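Local coordinates for prephenate dehydrogenase (Aquifex aeolicus, PDB 2G5C), which catalyses the NAD-dependent oxidative decarboxylation of prephenate to 3-(4-hydroxyphenyl)pyruvate, a step on the route to L-tyrosine, at the interface of chains A and B. Residues are numbered along the deposited sequence; one frame, centred on the assembly and turned at random. Chains: chain A/B, prephenate dehydrogenase.

The interface of chains A and B. Residues chain A 268, 271-272, 275; chain B 227-228, 230-231.
With CG set anti to its own carbonyl carbon (chi1 -60°) and CD1 carried onward by a chi2 of 176°, A:Leu271 reaches from chain A across the first turn of the chain B helix 227-236. Its CD1 branch ends 3.6 Å from the backbone O of B:Pro227 and also meets the backbone of B:Arg231 and CB of B:Trp230. B:Pro227, at the N-terminal end of its helix, lodges its ring against helix 264-279 of chain A. Ring atom CB rests 3.8 Å from CB of A:Leu271, while CG abuts the backbone at CA of A:Lys272, whose extended side chain leads away from the ring. One turn further along, the extended aliphatic stem of A:Lys275 crosses the proline side chain at about a right angle, CD against CD. At the CB end of the ring, A:Val268 CG2, anti to its backbone N, touches both B:Pro227 CB and B:Ile228 CG1, the valine and isoleucine side chains lying side by side and pointing the same way. The B:Arg231 chain, bent at chi2 and chi3, crosses A:Val268 at a slant, its CG beside the valine backbone N. The patch is apolar, with no polar bond joining the two chains here, and belongs to a two-fold symmetric interface that repeats it with the chains exchanged, consistent with the family's dimerization domain. At its arginine edge, guanidinium NH1 of B:Arg231 lies 4.0 Å from CB of A:Val268.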
ATOM      1  N   VAL A 268     -17.433   4.919 -13.022  1.00 18.67           N
ATOM      2  CA  VAL A 268     -17.608   5.662 -11.784  1.00 19.40           C
ATOM      3  C   VAL A 268     -18.317   4.799 -10.736  1.00 18.29           C
ATOM      4  O   VAL A 268     -17.966   4.841  -9.561  1.00 16.80           O
ATOM      5  CB  VAL A 268     -18.374   7.003 -12.001  1.00 20.28           C
ATOM      6  CG1 VAL A 268     -19.793   6.751 -12.501  1.00 21.19           C
ATOM      7  CG2 VAL A 268     -18.410   7.788 -10.692  1.00 22.59           C
ATOM      8  N   LEU A 271     -15.845   2.344  -9.168  1.00 14.26           N
ATOM      9  CA  LEU A 271     -14.945   3.043  -8.259  1.00 14.60           C
ATOM     10  C   LEU A 271     -15.649   3.500  -6.997  1.00 14.74           C
ATOM     11  O   LEU A 271     -15.072   3.478  -5.917  1.00 15.51           O
ATOM     12  CB  LEU A 271     -14.305   4.228  -8.988  1.00 14.51           C
ATOM     13  CG  LEU A 271     -13.488   3.778 -10.215  1.00 13.20           C
ATOM     14  CD1 LEU A 271     -12.944   4.982 -10.961  1.00 13.07           C
ATOM     15  CD2 LEU A 271     -12.353   2.876  -9.757  1.00 15.50           C
ATOM     16  N   LYS A 272     -16.904   3.902  -7.139  1.00 16.35           N
ATOM     17  CA  LYS A 272     -17.693   4.329  -5.999  1.00 14.27           C
ATOM     18  C   LYS A 272     -17.914   3.182  -5.022  1.00 15.46           C
ATOM     19  O   LYS A 272     -17.809   3.369  -3.813  1.00 15.99           O
ATOM     20  CB  LYS A 272     -19.051   4.855  -6.462  1.00 15.70           C
ATOM     21  CG  LYS A 272     -19.953   5.280  -5.323  1.00 20.67           C
ATOM     22  CD  LYS A 272     -21.293   5.763  -5.828  1.00 21.83           C
ATOM     23  CE  LYS A 272     -22.149   6.285  -4.684  1.00 23.64           C
ATOM     24  NZ  LYS A 272     -23.463   6.784  -5.187  1.00 28.32           N
ATOM     25  N   LYS A 275     -14.756   2.413  -3.178  1.00 16.88           N
ATOM     26  CA  LYS A 275     -14.437   3.450  -2.202  1.00 19.50           C
ATOM     27  C   LYS A 275     -15.236   3.257  -0.915  1.00 19.57           C
ATOM     28  O   LYS A 275     -14.683   3.338   0.184  1.00 18.64           O
ATOM     29  CB  LYS A 275     -14.708   4.845  -2.772  1.00 22.31           C
ATOM     30  CG  LYS A 275     -14.348   5.953  -1.793  1.00 26.17           C
ATOM     31  CD  LYS A 275     -14.765   7.325  -2.278  1.00 29.24           C
ATOM     32  CE  LYS A 275     -14.443   8.377  -1.220  1.00 33.92           C
ATOM     33  NZ  LYS A 275     -14.845   9.755  -1.626  1.00 37.90           N
TER
ATOM     34  N   PRO B 227     -14.038   8.939  -7.014  1.00 20.46           N
ATOM     35  CA  PRO B 227     -14.427   8.098  -8.156  1.00 19.76           C
ATOM     36  C   PRO B 227     -14.548   8.852  -9.478  1.00 20.30           C
ATOM     37  O   PRO B 227     -14.114   8.368 -10.530  1.00 17.92           O
ATOM     38  CB  PRO B 227     -15.772   7.517  -7.715  1.00 19.09           C
ATOM     39  CG  PRO B 227     -15.684   7.533  -6.225  1.00 21.85           C
ATOM     40  CD  PRO B 227     -15.047   8.860  -5.945  1.00 18.46           C
ATOM     41  N   ILE B 228     -15.145  10.036  -9.422  1.00 18.42           N
ATOM     42  CA  ILE B 228     -15.330  10.836 -10.621  1.00 20.39           C
ATOM     43  C   ILE B 228     -13.987  11.272 -11.199  1.00 19.90           C
ATOM     44  O   ILE B 228     -13.777  11.238 -12.411  1.00 16.31           O
ATOM     45  CB  ILE B 228     -16.197  12.080 -10.327  1.00 21.70           C
ATOM     46  CG1 ILE B 228     -17.617  11.643  -9.957  1.00 24.95           C
ATOM     47  CG2 ILE B 228     -16.230  12.995 -11.538  1.00 22.04           C
ATOM     48  CD1 ILE B 228     -18.575  12.794  -9.681  1.00 27.63           C
ATOM     49  N   TRP B 230     -10.989   9.817 -10.829  1.00 16.13           N
ATOM     50  CA  TRP B 230     -10.262   8.683 -11.381  1.00 15.61           C
ATOM     51  C   TRP B 230     -10.927   8.085 -12.606  1.00 15.57           C
ATOM     52  O   TRP B 230     -10.268   7.482 -13.453  1.00 15.47           O
ATOM     53  CB  TRP B 230     -10.005   7.638 -10.290  1.00 14.37           C
ATOM     54  CG  TRP B 230      -8.846   8.091  -9.467  1.00 16.46           C
ATOM     55  CD1 TRP B 230      -8.890   8.839  -8.321  1.00 13.95           C
ATOM     56  CD2 TRP B 230      -7.470   8.048  -9.864  1.00 15.32           C
ATOM     57  NE1 TRP B 230      -7.628   9.281  -7.993  1.00 17.14           N
ATOM     58  CE2 TRP B 230      -6.737   8.811  -8.923  1.00 14.92           C
ATOM     59  CE3 TRP B 230      -6.787   7.449 -10.929  1.00 11.08           C
ATOM     60  CZ2 TRP B 230      -5.354   8.991  -9.018  1.00 15.18           C
ATOM     61  CZ3 TRP B 230      -5.407   7.627 -11.026  1.00  9.99           C
ATOM     62  CH2 TRP B 230      -4.707   8.394 -10.075  1.00 15.10           C
ATOM     63  N   ARG B 231     -12.238   8.260 -12.707  1.00 16.64           N
ATOM     64  CA  ARG B 231     -12.952   7.790 -13.880  1.00 15.56           C
ATOM     65  C   ARG B 231     -12.408   8.671 -15.009  1.00 16.99           C
ATOM     66  O   ARG B 231     -12.105   8.192 -16.102  1.00 16.45           O
ATOM     67  CB  ARG B 231     -14.460   8.003 -13.698  1.00 17.03           C
ATOM     68  CG  ARG B 231     -15.325   7.619 -14.897  1.00 18.73           C
ATOM     69  CD  ARG B 231     -15.284   8.680 -15.981  1.00 21.04           C
ATOM     70  NE  ARG B 231     -15.747   9.981 -15.508  1.00 24.32           N
ATOM     71  CZ  ARG B 231     -17.003  10.260 -15.170  1.00 28.81           C
ATOM     72  NH1 ARG B 231     -17.944   9.325 -15.245  1.00 28.57           N
ATOM     73  NH2 ARG B 231     -17.324  11.481 -14.761  1.00 27.55           N
TER